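Local coordinates for protein tRNA uridine(34) acetyltransferase (Methanocaldococcus infernus, PDB 6IAZ) that mediates formation of carboxymethyluridine at the wobble uridine of tRNAs, using acetyl-CoA and S-adenosyl-L-methionine, at residues 397-402 with 415-420. Numbering follows the deposited sequence.
Sequences LRLRDP and MLVRQL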
loop_
_atom_site.group_PDB
_atom_site.type_symbol
_atom_site.label_atom_id
_atom_site.label_comp_id
_atom_site.label_asym_id
_atom_site.label_seq_id
_atom_site.Cartn_x
_atom_site.Cartn_y
_atom_site.Cartn_z
ATOM N N LEU A 397 1.960 11.206 -8.019
ATOM C CA LEU A 397 1.063 11.870 -7.074
ATOM C C LEU A 397 -0.357 11.425 -7.387
ATOM O O LEU A 397 -0.784 11.437 -8.550
ATOM C CB LEU A 397 1.172 13.389 -7.150
ATOM C CG LEU A 397 0.291 14.241 -6.218
ATOM C CD1 LEU A 397 0.922 15.618 -5.990
ATOM C CD2 LEU A 397 -1.099 14.425 -6.755
ATOM N N ARG A 398 -1.062 10.987 -6.354
ATOM C CA ARG A 398 -2.463 10.571 -6.469
ATOM C C ARG A 398 -3.349 11.713 -5.978
ATOM O O ARG A 398 -3.364 12.032 -4.782
ATOM C CB ARG A 398 -2.723 9.308 -5.649
ATOM C CG ARG A 398 -1.860 8.130 -5.979
ATOM C CD ARG A 398 -2.377 6.886 -5.262
ATOM N NE ARG A 398 -1.527 5.708 -5.414
ATOM C CZ ARG A 398 -1.544 4.858 -6.444
ATOM N NH1 ARG A 398 -2.335 5.050 -7.480
ATOM N NH2 ARG A 398 -0.738 3.805 -6.440
ATOM N N LEU A 399 -4.081 12.330 -6.909
ATOM C CA LEU A 399 -5.000 13.434 -6.659
ATOM C C LEU A 399 -6.432 12.966 -6.912
ATOM O O LEU A 399 -6.712 12.311 -7.927
ATOM C CB LEU A 399 -4.667 14.616 -7.572
ATOM C CG LEU A 399 -5.396 15.950 -7.393
ATOM C CD1 LEU A 399 -5.013 16.634 -6.090
ATOM C CD2 LEU A 399 -5.081 16.874 -8.587
ATOM N N ARG A 400 -7.329 13.293 -5.998
ATOM C CA ARG A 400 -8.712 12.839 -6.097
ATOM C C ARG A 400 -9.711 13.973 -5.918
ATOM O O ARG A 400 -9.579 14.804 -5.004
ATOM C CB ARG A 400 -8.984 11.736 -5.063
ATOM C CG ARG A 400 -10.447 11.277 -5.052
ATOM C CD ARG A 400 -10.688 10.179 -4.003
ATOM N NE ARG A 400 -12.077 9.824 -3.918
ATOM C CZ ARG A 400 -12.707 9.006 -4.756
ATOM N NH1 ARG A 400 -12.049 8.420 -5.740
ATOM N NH2 ARG A 400 -14.000 8.771 -4.602
ATOM N N ASP A 401 -10.725 13.979 -6.794
ATOM C CA ASP A 401 -11.918 14.788 -6.631
ATOM C C ASP A 401 -12.914 13.895 -5.900
ATOM O O ASP A 401 -13.400 12.924 -6.494
ATOM C CB ASP A 401 -12.442 15.211 -7.983
ATOM C CG ASP A 401 -13.661 16.127 -7.907
ATOM O OD1 ASP A 401 -14.062 16.572 -6.798
ATOM O OD2 ASP A 401 -14.216 16.371 -9.001
ATOM N N PRO A 402 -13.217 14.145 -4.639
ATOM C CA PRO A 402 -13.970 13.163 -3.850
ATOM C C PRO A 402 -15.447 13.122 -4.221
ATOM O O PRO A 402 -15.987 13.992 -4.909
ATOM C CB PRO A 402 -13.760 13.615 -2.410
ATOM C CG PRO A 402 -13.451 15.086 -2.518
ATOM C CD PRO A 402 -12.790 15.319 -3.850
ATOM N N MET A 415 -9.918 19.339 -3.063
ATOM C CA MET A 415 -9.217 18.221 -3.698
ATOM C C MET A 415 -8.356 17.518 -2.647
ATOM O O MET A 415 -7.893 18.141 -1.684
ATOM C CB MET A 415 -8.272 18.617 -4.844
ATOM C CG MET A 415 -8.872 19.123 -6.135
ATOM S SD MET A 415 -9.862 18.057 -7.198
ATOM C CE MET A 415 -8.740 17.187 -8.211
ATOM N N LEU A 416 -8.093 16.228 -2.869
ATOM C CA LEU A 416 -7.317 15.411 -1.944
ATOM C C LEU A 416 -6.043 14.912 -2.622
ATOM O O LEU A 416 -6.111 14.238 -3.668
ATOM C CB LEU A 416 -8.136 14.216 -1.461
ATOM C CG LEU A 416 -9.475 14.549 -0.792
ATOM C CD1 LEU A 416 -10.173 13.257 -0.448
ATOM C CD2 LEU A 416 -9.284 15.417 0.441
ATOM N N VAL A 417 -4.898 15.211 -2.018
ATOM C CA VAL A 417 -3.630 14.583 -2.388
ATOM C C VAL A 417 -3.519 13.342 -1.515
ATOM O O VAL A 417 -3.136 13.426 -0.348
ATOM C CB VAL A 417 -2.436 15.514 -2.197
ATOM C CG1 VAL A 417 -1.153 14.727 -2.446
ATOM C CG2 VAL A 417 -2.509 16.683 -3.154
ATOM N N ARG A 418 -3.883 12.190 -2.070
ATOM C CA ARG A 418 -3.831 10.929 -1.328
ATOM C C ARG A 418 -2.427 10.356 -1.209
ATOM O O ARG A 418 -2.150 9.635 -0.241
ATOM C CB ARG A 418 -4.795 9.928 -1.993
ATOM C CG ARG A 418 -6.205 10.544 -2.300
ATOM C CD ARG A 418 -7.070 9.612 -3.232
ATOM N NE ARG A 418 -6.803 8.307 -2.755
ATOM C CZ ARG A 418 -6.329 7.288 -3.441
ATOM N NH1 ARG A 418 -6.171 7.301 -4.755
ATOM N NH2 ARG A 418 -6.090 6.203 -2.767
ATOM N N GLN A 419 -1.517 10.693 -2.120
ATOM C CA GLN A 419 -0.165 10.174 -2.038
ATOM C C GLN A 419 0.767 11.017 -2.901
ATOM O O GLN A 419 0.392 11.450 -3.993
ATOM C CB GLN A 419 -0.096 8.721 -2.523
ATOM C CG GLN A 419 1.335 8.117 -2.498
ATOM C CD GLN A 419 1.322 6.619 -2.553
ATOM O OE1 GLN A 419 0.418 6.024 -3.127
ATOM N NE2 GLN A 419 2.338 5.982 -1.929
ATOM N N LEU A 420 1.968 11.252 -2.387
ATOM C CA LEU A 420 3.087 11.795 -3.158
ATOM C C LEU A 420 4.276 10.890 -2.883
ATOM O O LEU A 420 4.651 10.684 -1.723
ATOM C CB LEU A 420 3.399 13.244 -2.786
ATOM C CG LEU A 420 4.738 13.762 -3.289
ATOM C CD1 LEU A 420 4.813 13.755 -4.804
ATOM C CD2 LEU A 420 5.045 15.181 -2.756
HETATM O O HOH W 1 0.336 3.345 -3.702
#
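Leu397 to Asp401 and Met415 to Leu420 pair as antiparallel strands, their axes 4.6 Å apart at the closest, with a classic beta bulge where Arg418 and Gln419 both face Arg398. Arg398 N donates to Gln419 O at 2.8 Å, and Arg398 O accepts from Arg418 N. Beyond the bulge, Arg400 and Leu416 form a hydrogen-bonded pair through both backbone bonds. The side chains of Arg398 and Gln419 lie side by side and point the same way. Arg398 CG stands anti to the carbonyl carbon (chi1 -57°), and the chain then runs extended to NE. NE donates to Gln419 OE1 at 3.0 Å, with OE1 at the guanidinium edge and the guanidinium and amide planes turned 40° apart. A water bridges Arg398 NH2 and the same OE1, which therefore accepts two bonds. Arg398 NH1 is held by Trp303 O. Without the guanidinium, as with an alanine here, Gln419 OE1 would probably lose its direct donor and the amide would be freer to turn. Arg418 CD lies 3.4 Å from Arg400 CB. The guanidinium planes of Arg400 and Arg418 are nearly perpendicular; Glu380 forms salt bridges to both, and Asp257 and Asp220, from the radical SAM region, add one each to Arg418 and Arg400 respectively. Leu397, Leu399, Val417 and Leu420 share an apolar face; Met415 CE bends in to reach Leu399 CG at 3.7 Å, and Leu399 CD1 meets Val417 CG2. Gln419 and Leu420 belong to the acetyl-CoA site inferred from relatives, consistent with the bulged strand of GNAT domains. In the mixed sheet of this domain, strand 378-387 flanks 397-402 and strand 463-466 flanks 415-420, while helix 443-458 packs on Leu397, Met415 and Leu420.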